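Local coordinates for protein Crov588 (Cafeteriavirus, PDB 6NYR) that is of unknown function but folds into a circular leucine-rich repeat solenoid built from tandem FNIP repeats, at residues Q242-T245 with E246-P250; Q220-E224 with N225-N229; V270-N273 with S274-H277; N159-P162 with N163-H167. All coordinates share one frame; numbering follows the deposited sequence.

Interaction 1: Q242-T245 with E246-P250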
ATOM      1  N   GLN A 242     -16.580  10.609 -28.244  1.00 50.01           N
ATOM      2  CA  GLN A 242     -16.734  11.461 -29.413  1.00 54.59           C
ATOM      3  C   GLN A 242     -15.453  11.442 -30.234  1.00 55.13           C
ATOM      4  O   GLN A 242     -14.358  11.252 -29.696  1.00 56.97           O
ATOM      5  CB  GLN A 242     -17.057  12.911 -29.024  1.00 56.44           C
ATOM      6  CG  GLN A 242     -18.369  13.067 -28.295  1.00 55.82           C
ATOM      7  CD  GLN A 242     -19.551  12.701 -29.165  1.00 52.29           C
ATOM      8  OE1 GLN A 242     -19.627  13.100 -30.330  1.00 55.68           O
ATOM      9  NE2 GLN A 242     -20.470  11.919 -28.613  1.00 51.08           N
ATOM     10  N   GLN A 243     -15.593  11.642 -31.542  1.00 57.22           N
ATOM     11  CA  GLN A 243     -14.418  11.701 -32.399  1.00 62.06           C
ATOM     12  C   GLN A 243     -13.576  12.938 -32.117  1.00 60.34           C
ATOM     13  O   GLN A 243     -14.096  14.035 -31.893  1.00 60.28           O
ATOM     14  CB  GLN A 243     -14.796  11.675 -33.879  1.00 69.99           C
ATOM     15  CG  GLN A 243     -14.846  10.277 -34.449  1.00 75.10           C
ATOM     16  CD  GLN A 243     -14.568  10.254 -35.943  1.00 77.13           C
ATOM     17  OE1 GLN A 243     -14.466  11.301 -36.584  1.00 77.15           O
ATOM     18  NE2 GLN A 243     -14.381   9.058 -36.491  1.00 76.64           N
ATOM     19  N   ILE A 244     -12.263  12.744 -32.147  1.00 58.64           N
ATOM     20  CA  ILE A 244     -11.282  13.805 -31.971  1.00 57.22           C
ATOM     21  C   ILE A 244     -10.591  13.993 -33.312  1.00 55.11           C
ATOM     22  O   ILE A 244      -9.844  13.118 -33.768  1.00 54.75           O
ATOM     23  CB  ILE A 244     -10.272  13.471 -30.867  1.00 54.59           C
ATOM     24  CG1 ILE A 244     -11.017  13.194 -29.566  1.00 54.82           C
ATOM     25  CG2 ILE A 244      -9.288  14.619 -30.694  1.00 53.29           C
ATOM     26  CD1 ILE A 244     -10.123  12.806 -28.413  1.00 56.58           C
ATOM     27  N   THR A 245     -10.840  15.136 -33.942  1.00 56.86           N
ATOM     28  CA  THR A 245     -10.319  15.415 -35.270  1.00 59.78           C
ATOM     29  C   THR A 245      -9.012  16.204 -35.157  1.00 63.26           C
ATOM     30  O   THR A 245      -8.427  16.334 -34.081  1.00 64.13           O
ATOM     31  CB  THR A 245     -11.370  16.157 -36.089  1.00 59.88           C
ATOM     32  OG1 THR A 245     -11.676  17.406 -35.451  1.00 59.83           O
ATOM     33  CG2 THR A 245     -12.642  15.325 -36.199  1.00 57.63           C
ATOM     34  N   GLU A 246      -8.520  16.709 -36.282  1.00 65.20           N
ATOM     35  CA  GLU A 246      -7.262  17.439 -36.313  1.00 67.63           C
ATOM     36  C   GLU A 246      -7.367  18.746 -35.539  1.00 64.50           C
ATOM     37  O   GLU A 246      -8.415  19.396 -35.520  1.00 62.15           O
ATOM     38  CB  GLU A 246      -6.873  17.714 -37.765  1.00 76.21           C
ATOM     39  CG  GLU A 246      -5.387  17.850 -38.030  1.00 81.83           C
ATOM     40  CD  GLU A 246      -5.064  17.853 -39.519  1.00 85.71           C
ATOM     41  OE1 GLU A 246      -5.844  17.268 -40.300  1.00 86.25           O
ATOM     42  OE2 GLU A 246      -4.035  18.447 -39.903  1.00 86.14           O
ATOM     43  N   ASN A 247      -6.269  19.113 -34.878  1.00 65.81           N
ATOM     44  CA  ASN A 247      -6.086  20.443 -34.308  1.00 70.72           C
ATOM     45  C   ASN A 247      -7.062  20.755 -33.176  1.00 67.84           C
ATOM     46  O   ASN A 247      -7.401  21.919 -32.952  1.00 67.91           O
ATOM     47  CB  ASN A 247      -6.198  21.531 -35.389  1.00 78.34           C
ATOM     48  CG  ASN A 247      -4.991  21.575 -36.309  1.00 84.55           C
ATOM     49  OD1 ASN A 247      -5.037  21.089 -37.440  1.00 86.35           O
ATOM     50  ND2 ASN A 247      -3.903  22.165 -35.827  1.00 85.03           N
ATOM     51  N   VAL A 248      -7.518  19.752 -32.430  1.00 64.36           N
ATOM     52  CA  VAL A 248      -8.333  19.975 -31.241  1.00 60.98           C
ATOM     53  C   VAL A 248      -7.533  19.696 -29.967  1.00 58.45           C
ATOM     54  O   VAL A 248      -7.717  20.367 -28.954  1.00 59.10           O
ATOM     55  CB  VAL A 248      -9.637  19.147 -31.282  1.00 60.33           C
ATOM     56  CG1 VAL A 248      -9.462  17.877 -32.066  1.00 62.69           C
ATOM     57  CG2 VAL A 248     -10.106  18.841 -29.862  1.00 60.05           C
ATOM     58  N   LEU A 249      -6.655  18.699 -29.994  1.00 56.02           N
ATOM     59  CA  LEU A 249      -5.768  18.484 -28.847  1.00 55.85           C
ATOM     60  C   LEU A 249      -4.596  19.455 -28.924  1.00 55.91           C
ATOM     61  O   LEU A 249      -3.939  19.535 -29.967  1.00 53.45           O
ATOM     62  CB  LEU A 249      -5.254  17.048 -28.817  1.00 53.97           C
ATOM     63  CG  LEU A 249      -6.306  15.946 -28.698  1.00 51.29           C
ATOM     64  CD1 LEU A 249      -5.664  14.570 -28.773  1.00 49.81           C
ATOM     65  CD2 LEU A 249      -7.091  16.102 -27.404  1.00 50.93           C
ATOM     66  N   PRO A 250      -4.312  20.213 -27.866  1.00 58.13           N
ATOM     67  CA  PRO A 250      -3.237  21.209 -27.955  1.00 57.83           C
ATOM     68  C   PRO A 250      -1.867  20.555 -28.048  1.00 58.92           C
ATOM     69  O   PRO A 250      -1.651  19.411 -27.640  1.00 54.78           O
ATOM     70  CB  PRO A 250      -3.384  22.021 -26.662  1.00 58.70           C
ATOM     71  CG  PRO A 250      -4.019  21.070 -25.699  1.00 58.51           C
ATOM     72  CD  PRO A 250      -4.925  20.175 -26.522  1.00 57.89           C
TER
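Ile244 reaches over a turn to meet Val248 and Leu249, and its side chain is best read outward from CB. The branch at CB sends CG2 across the turn, anti to the backbone N, while CG1 and CD1 run off in an extended line and leave the local contact to the methyl. CG2 lies 3.8 Å from Leu249 CG and 4.1 Å from Leu249 CD1, the two side chains crossing at about a right angle. It also comes within 3.5 Å of Val248 CG1, but that methyl is placed doubtfully: it overlaps the carbonyl oxygen of Thr245, and the valine has an unfavourable first torsion (chi1 29°). Val248 points toward the turn and shares in its apolar lining.

The chain reverses through a type II beta turn from Thr245 to Val248, an outer bend of an FNIP-repeat coil in the leucine-rich repeat solenoid, in which Asn247 takes the positive phi (65°) expected at the third position. The turn stays open at its neck, with Thr245 O and Val248 N 3.9 Å apart. Neighbouring coils continue the packing: Ile244 touches Val270 and Val248 touches Ile222, while Glu246 leans on Asn269.

Aliphatic groups gather on the buried side and the polar side chains of Thr245, Glu246 and Asn247 at the exposed end, consistent with a bend held by packing together with an asparagine that tolerates positive phi.

Interaction 2: Q220-E224 with N225-N229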
ATOM      1  N   GLN A 220     -19.607  15.228 -24.700  1.00 46.79           N
ATOM      2  CA  GLN A 220     -19.825  16.252 -25.710  1.00 50.36           C
ATOM      3  C   GLN A 220     -18.581  16.357 -26.578  1.00 51.68           C
ATOM      4  O   GLN A 220     -17.466  16.094 -26.117  1.00 54.85           O
ATOM      5  CB  GLN A 220     -20.116  17.616 -25.076  1.00 49.35           C
ATOM      6  CG  GLN A 220     -21.345  17.650 -24.193  1.00 48.24           C
ATOM      7  CD  GLN A 220     -22.628  17.434 -24.967  1.00 49.89           C
ATOM      8  OE1 GLN A 220     -22.795  17.940 -26.078  1.00 50.87           O
ATOM      9  NE2 GLN A 220     -23.546  16.671 -24.382  1.00 48.99           N
ATOM     10  N   GLN A 221     -18.770  16.745 -27.835  1.00 55.45           N
ATOM     11  CA  GLN A 221     -17.619  16.906 -28.708  1.00 59.88           C
ATOM     12  C   GLN A 221     -16.701  18.022 -28.227  1.00 53.58           C
ATOM     13  O   GLN A 221     -17.131  18.998 -27.610  1.00 54.00           O
ATOM     14  CB  GLN A 221     -18.015  17.172 -30.160  1.00 68.43           C
ATOM     15  CG  GLN A 221     -18.579  15.963 -30.818  1.00 76.95           C
ATOM     16  CD  GLN A 221     -18.490  16.030 -32.331  1.00 83.30           C
ATOM     17  OE1 GLN A 221     -18.296  17.093 -32.919  1.00 84.29           O
ATOM     18  NE2 GLN A 221     -18.448  14.857 -32.949  1.00 85.49           N
ATOM     19  N   ILE A 222     -15.417  17.863 -28.532  1.00 51.81           N
ATOM     20  CA  ILE A 222     -14.407  18.889 -28.300  1.00 55.40           C
ATOM     21  C   ILE A 222     -13.955  19.407 -29.659  1.00 53.84           C
ATOM     22  O   ILE A 222     -13.367  18.663 -30.450  1.00 52.87           O
ATOM     23  CB  ILE A 222     -13.219  18.350 -27.490  1.00 54.63           C
ATOM     24  CG1 ILE A 222     -13.717  17.700 -26.201  1.00 53.20           C
ATOM     25  CG2 ILE A 222     -12.240  19.477 -27.174  1.00 57.74           C
ATOM     26  CD1 ILE A 222     -14.399  18.661 -25.255  1.00 53.28           C
ATOM     27  N   THR A 223     -14.238  20.678 -29.925  1.00 56.91           N
ATOM     28  CA  THR A 223     -13.994  21.330 -31.201  1.00 57.73           C
ATOM     29  C   THR A 223     -12.643  22.040 -31.175  1.00 61.48           C
ATOM     30  O   THR A 223     -12.001  22.175 -30.131  1.00 61.20           O
ATOM     31  CB  THR A 223     -15.139  22.315 -31.468  1.00 56.94           C
ATOM     32  OG1 THR A 223     -16.321  21.588 -31.852  1.00 55.87           O
ATOM     33  CG2 THR A 223     -14.809  23.350 -32.534  1.00 60.26           C
ATOM     34  N   GLU A 224     -12.206  22.477 -32.353  1.00 64.01           N
ATOM     35  CA  GLU A 224     -10.957  23.212 -32.470  1.00 64.90           C
ATOM     36  C   GLU A 224     -10.962  24.426 -31.553  1.00 61.93           C
ATOM     37  O   GLU A 224     -11.991  25.083 -31.368  1.00 60.12           O
ATOM     38  CB  GLU A 224     -10.740  23.669 -33.912  1.00 72.35           C
ATOM     39  CG  GLU A 224     -10.516  22.559 -34.915  1.00 76.54           C
ATOM     40  CD  GLU A 224     -10.483  23.074 -36.344  1.00 80.33           C
ATOM     41  OE1 GLU A 224     -10.434  24.307 -36.534  1.00 80.53           O
ATOM     42  OE2 GLU A 224     -10.516  22.244 -37.274  1.00 81.91           O
ATOM     43  N   ASN A 225      -9.796  24.731 -30.992  1.00 64.56           N
ATOM     44  CA  ASN A 225      -9.574  25.959 -30.234  1.00 68.19           C
ATOM     45  C   ASN A 225     -10.448  26.050 -28.990  1.00 68.23           C
ATOM     46  O   ASN A 225     -10.708  27.150 -28.488  1.00 68.29           O
ATOM     47  CB  ASN A 225      -9.796  27.189 -31.125  1.00 70.58           C
ATOM     48  CG  ASN A 225      -8.835  27.241 -32.300  1.00 72.05           C
ATOM     49  OD1 ASN A 225      -9.251  27.314 -33.456  1.00 73.96           O
ATOM     50  ND2 ASN A 225      -7.541  27.190 -32.007  1.00 71.91           N
ATOM     51  N   VAL A 226     -10.910  24.911 -28.483  1.00 68.33           N
ATOM     52  CA  VAL A 226     -11.593  24.873 -27.196  1.00 64.19           C
ATOM     53  C   VAL A 226     -10.610  24.581 -26.071  1.00 59.22           C
ATOM     54  O   VAL A 226     -10.706  25.158 -24.987  1.00 57.99           O
ATOM     55  CB  VAL A 226     -12.727  23.831 -27.234  1.00 65.67           C
ATOM     56  CG1 VAL A 226     -13.397  23.728 -25.873  1.00 64.05           C
ATOM     57  CG2 VAL A 226     -13.740  24.186 -28.311  1.00 69.05           C
ATOM     58  N   LEU A 227      -9.657  23.689 -26.315  1.00 56.44           N
ATOM     59  CA  LEU A 227      -8.649  23.308 -25.333  1.00 57.05           C
ATOM     60  C   LEU A 227      -7.479  24.279 -25.395  1.00 58.29           C
ATOM     61  O   LEU A 227      -6.931  24.511 -26.483  1.00 58.75           O
ATOM     62  CB  LEU A 227      -8.164  21.892 -25.602  1.00 55.13           C
ATOM     63  CG  LEU A 227      -9.209  20.783 -25.452  1.00 53.00           C
ATOM     64  CD1 LEU A 227      -8.653  19.436 -25.855  1.00 50.80           C
ATOM     65  CD2 LEU A 227      -9.703  20.748 -24.010  1.00 53.21           C
ATOM     66  N   PRO A 228      -7.084  24.874 -24.272  1.00 58.17           N
ATOM     67  CA  PRO A 228      -6.022  25.885 -24.321  1.00 59.20           C
ATOM     68  C   PRO A 228      -4.659  25.274 -24.603  1.00 60.31           C
ATOM     69  O   PRO A 228      -4.396  24.106 -24.307  1.00 61.91           O
ATOM     70  CB  PRO A 228      -6.070  26.526 -22.928  1.00 60.03           C
ATOM     71  CG  PRO A 228      -6.692  25.480 -22.045  1.00 57.24           C
ATOM     72  CD  PRO A 228      -7.648  24.710 -22.916  1.00 55.07           C
ATOM     73  N   ASN A 229      -3.779  26.098 -25.182  1.00 63.21           N
ATOM     74  CA  ASN A 229      -2.427  25.668 -25.519  1.00 64.89           C
ATOM     75  C   ASN A 229      -1.537  25.477 -24.297  1.00 62.29           C
ATOM     76  O   ASN A 229      -0.348  25.187 -24.467  1.00 65.23           O
ATOM     77  CB  ASN A 229      -1.771  26.666 -26.481  1.00 70.97           C
ATOM     78  CG  ASN A 229      -2.297  26.539 -27.899  1.00 75.79           C
ATOM     79  OD1 ASN A 229      -2.605  25.438 -28.361  1.00 75.57           O
ATOM     80  ND2 ASN A 229      -2.389  27.663 -28.604  1.00 78.48           N
TER
HETATM   81  O   HOH W   1      -9.861  21.958 -28.901  1.00 45.10           O
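The flat groups of Glu224 and Asn225 stand at the outer end of a turn without stacking or pairing. The Asn225 amide lies beside the peptide that links the two residues, with CG 3.6 Å from Glu224 C, and its OD1 edges up to the Glu224 side chain, 4.0 Å from CB. The carboxylate extends away along a stretched chain and makes no bond to the amide.

Behind this polar corner the backbone makes a type II beta turn from Thr223 to Val226, an outer bend of one FNIP-repeat coil in the leucine-rich repeat solenoid, and the positive phi of Asn225 (63°) suits its third position. The closing bond, from Val226 N to Thr223 O, is weak, at 3.4 Å and 144°. A water reinforces it: it donates to Thr223 O and accepts from Leu227 N at 3.1 Å, so that the carbonyl oxygen receives both a backbone N-H and a water.

Side chains shield the same oxygen. Val226 sets CG2 beside its own backbone N, where the methyl lies 3.2 Å from Thr223 O and 3.9 Å from Thr223 CB. Farther in, the Ile222 and Leu227 side chains cross at about a right angle, with Ile222 CG2 3.7 Å from Leu227 CG, and neighbouring coils add Val248 against Ile222 and Ile200 against Val226.

The chemistry suggests that the water supplements a weak turn bond, linking Thr223 O to Leu227 N.

Interaction 3: V270-N273 with S274-H277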
ATOM      1  N   VAL A 270      -3.803  13.956 -35.121  1.00 62.43           N
ATOM      2  CA  VAL A 270      -4.750  14.123 -34.022  1.00 58.74           C
ATOM      3  C   VAL A 270      -4.051  14.084 -32.669  1.00 55.54           C
ATOM      4  O   VAL A 270      -4.311  14.919 -31.804  1.00 55.01           O
ATOM      5  CB  VAL A 270      -5.859  13.050 -34.108  1.00 56.45           C
ATOM      6  CG1 VAL A 270      -6.802  13.157 -32.919  1.00 56.57           C
ATOM      7  CG2 VAL A 270      -6.624  13.172 -35.415  1.00 55.89           C
ATOM      8  N   LEU A 271      -3.160  13.133 -32.477  1.00 53.51           N
ATOM      9  CA  LEU A 271      -2.387  13.022 -31.249  1.00 52.58           C
ATOM     10  C   LEU A 271      -1.168  13.930 -31.332  1.00 53.99           C
ATOM     11  O   LEU A 271      -0.267  13.689 -32.139  1.00 53.97           O
ATOM     12  CB  LEU A 271      -1.962  11.565 -31.004  1.00 51.35           C
ATOM     13  CG  LEU A 271      -3.104  10.572 -30.819  1.00 52.62           C
ATOM     14  CD1 LEU A 271      -2.563   9.156 -30.700  1.00 53.84           C
ATOM     15  CD2 LEU A 271      -3.936  10.936 -29.604  1.00 54.67           C
ATOM     16  N   PRO A 272      -1.099  14.985 -30.521  1.00 57.33           N
ATOM     17  CA  PRO A 272       0.050  15.900 -30.624  1.00 57.78           C
ATOM     18  C   PRO A 272       1.352  15.188 -30.295  1.00 59.36           C
ATOM     19  O   PRO A 272       1.399  14.325 -29.419  1.00 58.88           O
ATOM     20  CB  PRO A 272      -0.263  16.998 -29.600  1.00 57.69           C
ATOM     21  CG  PRO A 272      -1.175  16.344 -28.609  1.00 56.16           C
ATOM     22  CD  PRO A 272      -1.991  15.339 -29.395  1.00 56.72           C
ATOM     23  N   ASN A 273       2.415  15.560 -31.011  1.00 63.98           N
ATOM     24  CA  ASN A 273       3.705  14.903 -30.844  1.00 64.96           C
ATOM     25  C   ASN A 273       4.299  15.099 -29.456  1.00 61.02           C
ATOM     26  O   ASN A 273       5.276  14.419 -29.120  1.00 58.24           O
ATOM     27  CB  ASN A 273       4.681  15.422 -31.903  1.00 69.56           C
ATOM     28  CG  ASN A 273       4.440  14.809 -33.264  1.00 73.59           C
ATOM     29  OD1 ASN A 273       4.118  13.625 -33.372  1.00 73.03           O
ATOM     30  ND2 ASN A 273       4.592  15.610 -34.315  1.00 74.63           N
ATOM     31  N   SER A 274       3.736  15.998 -28.645  1.00 59.71           N
ATOM     32  CA  SER A 274       4.245  16.229 -27.300  1.00 58.75           C
ATOM     33  C   SER A 274       3.866  15.127 -26.318  1.00 58.90           C
ATOM     34  O   SER A 274       4.485  15.029 -25.251  1.00 60.67           O
ATOM     35  CB  SER A 274       3.719  17.569 -26.777  1.00 59.22           C
ATOM     36  OG  SER A 274       2.329  17.703 -27.049  1.00 57.46           O
ATOM     37  N   LEU A 275       2.877  14.300 -26.645  1.00 55.89           N
ATOM     38  CA  LEU A 275       2.377  13.324 -25.686  1.00 53.80           C
ATOM     39  C   LEU A 275       3.452  12.306 -25.322  1.00 52.04           C
ATOM     40  O   LEU A 275       4.082  11.706 -26.198  1.00 55.82           O
ATOM     41  CB  LEU A 275       1.152  12.606 -26.254  1.00 52.13           C
ATOM     42  CG  LEU A 275      -0.196  13.317 -26.151  1.00 51.90           C
ATOM     43  CD1 LEU A 275      -1.240  12.579 -26.995  1.00 52.18           C
ATOM     44  CD2 LEU A 275      -0.661  13.425 -24.706  1.00 48.03           C
ATOM     45  N   THR A 276       3.647  12.108 -24.021  1.00 48.90           N
ATOM     46  CA  THR A 276       4.528  11.065 -23.513  1.00 49.67           C
ATOM     47  C   THR A 276       3.772   9.873 -22.945  1.00 48.04           C
ATOM     48  O   THR A 276       4.267   8.743 -23.031  1.00 48.84           O
ATOM     49  CB  THR A 276       5.454  11.632 -22.429  1.00 50.40           C
ATOM     50  OG1 THR A 276       4.675  12.321 -21.441  1.00 50.88           O
ATOM     51  CG2 THR A 276       6.468  12.590 -23.042  1.00 50.84           C
ATOM     52  N   HIS A 277       2.593  10.095 -22.367  1.00 46.87           N
ATOM     53  CA  HIS A 277       1.803   9.037 -21.750  1.00 44.04           C
ATOM     54  C   HIS A 277       0.419   8.974 -22.379  1.00 45.38           C
ATOM     55  O   HIS A 277      -0.300   9.980 -22.415  1.00 46.86           O
ATOM     56  CB  HIS A 277       1.666   9.255 -20.239  1.00 41.64           C
ATOM     57  CG  HIS A 277       2.954   9.151 -19.487  1.00 42.71           C
ATOM     58  ND1 HIS A 277       4.025   9.989 -19.717  1.00 44.23           N
ATOM     59  CD2 HIS A 277       3.347   8.299 -18.511  1.00 40.72           C
ATOM     60  CE1 HIS A 277       5.019   9.662 -18.914  1.00 42.44           C
ATOM     61  NE2 HIS A 277       4.635   8.640 -18.171  1.00 42.84           N
TER
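Local packing round a type I beta turn brings Pro272 against Leu275, on the path that carries the chain from an outer loop into strand 277-279. The turn is closed by a nearly straight hydrogen bond from Leu275 N to Pro272 O, 3.1 Å long with an angle of 173° at the hydrogen. The N-H approaches from above the carbonyl plane, 44° out of it.

Leu275 then folds back over the proline. Its CG is anti to the carbonyl carbon, a torsion that brings CD1 to 3.7 Å from Pro272 CD and CG to 4.0 Å from Pro272 CG. The same CD1 meets the branch of Leu271 from across, 4.1 Å from Leu271 CD2, with the two leucines at about a right angle. In the leucine-rich repeat solenoid formed by the FNIP repeats, such leucines fill the interior of each coil; here Leu271 and Leu275 also pack on Leu256 of the preceding coil and Pro294 of the following one.

Ser274 holds its OG 3.7 Å from Pro272 CB, turned back between its own backbone N and carbonyl, and bonds to Leu253 O in the coil before. At the strand entry, Thr276 OG1 sits in the plane of the His277 ring at its edge, hydrogen-bonded to ND1 at 3.0 Å. That hydroxyl also bonds to Thr254 O, while the imidazole stacks between the rings of Tyr255 and His299.

Interaction 4: N159-P162 with N163-H167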
ATOM      1  N   ASN A 159     -17.826  36.549 -12.782  1.00 58.46           N
ATOM      2  CA  ASN A 159     -17.310  37.317 -11.652  1.00 62.82           C
ATOM      3  C   ASN A 159     -17.774  36.797 -10.293  1.00 60.20           C
ATOM      4  O   ASN A 159     -17.708  37.530  -9.299  1.00 60.46           O
ATOM      5  CB  ASN A 159     -17.666  38.812 -11.757  1.00 67.16           C
ATOM      6  CG  ASN A 159     -17.206  39.436 -13.058  1.00 71.97           C
ATOM      7  OD1 ASN A 159     -16.129  39.118 -13.568  1.00 74.32           O
ATOM      8  ND2 ASN A 159     -18.016  40.343 -13.599  1.00 70.75           N
ATOM      9  N   VAL A 160     -18.244  35.558 -10.208  1.00 57.10           N
ATOM     10  CA  VAL A 160     -18.495  34.959  -8.902  1.00 58.34           C
ATOM     11  C   VAL A 160     -17.261  34.222  -8.390  1.00 56.72           C
ATOM     12  O   VAL A 160     -16.979  34.227  -7.190  1.00 55.58           O
ATOM     13  CB  VAL A 160     -19.716  34.019  -8.964  1.00 59.32           C
ATOM     14  CG1 VAL A 160     -20.902  34.724  -9.599  1.00 60.53           C
ATOM     15  CG2 VAL A 160     -19.373  32.753  -9.724  1.00 59.93           C
ATOM     16  N   LEU A 161     -16.514  33.584  -9.282  1.00 54.80           N
ATOM     17  CA  LEU A 161     -15.284  32.907  -8.896  1.00 55.55           C
ATOM     18  C   LEU A 161     -14.154  33.921  -8.764  1.00 56.39           C
ATOM     19  O   LEU A 161     -13.964  34.748  -9.664  1.00 57.32           O
ATOM     20  CB  LEU A 161     -14.922  31.839  -9.921  1.00 53.37           C
ATOM     21  CG  LEU A 161     -15.931  30.698 -10.071  1.00 51.00           C
ATOM     22  CD1 LEU A 161     -15.530  29.780 -11.222  1.00 47.12           C
ATOM     23  CD2 LEU A 161     -16.070  29.915  -8.773  1.00 50.09           C
ATOM     24  N   PRO A 162     -13.408  33.907  -7.662  1.00 55.42           N
ATOM     25  CA  PRO A 162     -12.313  34.876  -7.518  1.00 57.82           C
ATOM     26  C   PRO A 162     -11.326  34.765  -8.669  1.00 60.10           C
ATOM     27  O   PRO A 162     -11.053  33.676  -9.178  1.00 57.86           O
ATOM     28  CB  PRO A 162     -11.660  34.489  -6.185  1.00 57.58           C
ATOM     29  CG  PRO A 162     -12.707  33.722  -5.436  1.00 56.89           C
ATOM     30  CD  PRO A 162     -13.558  33.041  -6.473  1.00 54.06           C
ATOM     31  N   ASN A 163     -10.789  35.911  -9.082  1.00 61.84           N
ATOM     32  CA  ASN A 163      -9.769  35.899 -10.135  1.00 64.00           C
ATOM     33  C   ASN A 163      -8.416  35.383  -9.625  1.00 58.88           C
ATOM     34  O   ASN A 163      -7.410  35.481 -10.339  1.00 60.50           O
ATOM     35  CB  ASN A 163      -9.616  37.289 -10.759  1.00 68.31           C
ATOM     36  CG  ASN A 163      -9.274  38.360  -9.747  1.00 73.44           C
ATOM     37  OD1 ASN A 163      -8.530  38.122  -8.793  1.00 76.27           O
ATOM     38  ND2 ASN A 163      -9.814  39.557  -9.952  1.00 73.25           N
ATOM     39  N   SER A 164      -8.388  34.843  -8.409  1.00 53.45           N
ATOM     40  CA  SER A 164      -7.188  34.253  -7.833  1.00 54.96           C
ATOM     41  C   SER A 164      -7.248  32.732  -7.796  1.00 54.33           C
ATOM     42  O   SER A 164      -6.264  32.092  -7.404  1.00 56.08           O
ATOM     43  CB  SER A 164      -6.975  34.787  -6.413  1.00 54.41           C
ATOM     44  OG  SER A 164      -8.136  34.571  -5.628  1.00 53.26           O
ATOM     45  N   LEU A 165      -8.363  32.141  -8.209  1.00 54.43           N
ATOM     46  CA  LEU A 165      -8.573  30.709  -8.051  1.00 55.39           C
ATOM     47  C   LEU A 165      -7.664  29.915  -8.982  1.00 53.57           C
ATOM     48  O   LEU A 165      -7.557  30.217 -10.175  1.00 54.72           O
ATOM     49  CB  LEU A 165     -10.034  30.372  -8.338  1.00 53.40           C
ATOM     50  CG  LEU A 165     -10.626  29.094  -7.750  1.00 54.11           C
ATOM     51  CD1 LEU A 165     -10.890  29.253  -6.264  1.00 53.33           C
ATOM     52  CD2 LEU A 165     -11.900  28.719  -8.502  1.00 51.18           C
ATOM     53  N   THR A 166      -7.009  28.896  -8.428  1.00 50.29           N
ATOM     54  CA  THR A 166      -6.183  27.984  -9.208  1.00 50.72           C
ATOM     55  C   THR A 166      -6.752  26.575  -9.304  1.00 52.70           C
ATOM     56  O   THR A 166      -6.477  25.878 -10.285  1.00 52.91           O
ATOM     57  CB  THR A 166      -4.767  27.890  -8.613  1.00 50.13           C
ATOM     58  OG1 THR A 166      -4.847  27.465  -7.246  1.00 50.45           O
ATOM     59  CG2 THR A 166      -4.049  29.223  -8.697  1.00 49.17           C
ATOM     60  N   HIS A 167      -7.535  26.139  -8.318  1.00 50.68           N
ATOM     61  CA  HIS A 167      -8.019  24.765  -8.248  1.00 49.16           C
ATOM     62  C   HIS A 167      -9.525  24.776  -8.042  1.00 49.31           C
ATOM     63  O   HIS A 167     -10.018  25.364  -7.073  1.00 51.33           O
ATOM     64  CB  HIS A 167      -7.325  23.997  -7.118  1.00 52.69           C
ATOM     65  CG  HIS A 167      -5.887  23.688  -7.394  1.00 57.23           C
ATOM     66  ND1 HIS A 167      -4.917  24.663  -7.487  1.00 59.96           N
ATOM     67  CD2 HIS A 167      -5.257  22.509  -7.616  1.00 58.51           C
ATOM     68  CE1 HIS A 167      -3.751  24.098  -7.744  1.00 60.91           C
ATOM     69  NE2 HIS A 167      -3.930  22.792  -7.829  1.00 60.42           N
TER
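A type I beta turn from Pro162 to Leu165 leads one coil of the FNIP repeat array into its short strand, 167-169, and the contact is the packing across that turn. Leu165 N donates to Pro162 O over 3.2 Å, with an angle of 164° at the hydrogen. The donor stands well above the carbonyl plane, 61° out of it and off the lone-pair direction.

Pro162 packs against the serine. Its CB meets Ser164 OG at 3.6 Å, a contact between a ring carbon and a hydroxyl whose bonds are made to another coil: OG is hydrogen-bonded to both Leu143 O and Gly141 O. The serine thus ties the turn to the backbone of the coil before it, while the proline ring packs on Leu139 and Leu143.

Of the Leu165 side chain, CB comes nearest the proline, 3.6 Å from Pro162 O. With its CG anti to the backbone N (chi1 -157°), the branch is carried away from the ring, and Leu165 CD2 comes to 4.3 Å from Leu161 CD2 in a loose apolar contact. Both leucines also rest on Leu146 of strand 145-147.

Beyond the turn, Thr166 OG1 lies at the edge of the His167 ring, in its plane, hydrogen-bonded to ND1 at 2.8 Å, and also bonds to Thr144 O; the imidazole is stacked between His145 and Tyr189. Leucines facing inward, and equivalent residues piled in ladders from coil to coil, are typical of a leucine-rich repeat solenoid.

Two kinds of turn recur along the ring. Interactions 1 and 2 are outer type II bends on successive coils, touching directly with centres 7 Å apart; both have exposed polar ends, and both join an isoleucine methyl to a leucine, but the weak bond that closes 220-229, backed by a water, is not formed in 242-250, where donor and acceptor are farther apart. Interactions 3 and 4 are more buried type I turns at the entry to a strand, closed by good hydrogen bonds, and differ in whether the second leucine lies over its proline (Leu275) or turns from it (Leu165). Interaction 3, one coil further on, packs against interaction 1, whereas interaction 4 stands apart, its nearest atoms about 12 Å from interaction 2.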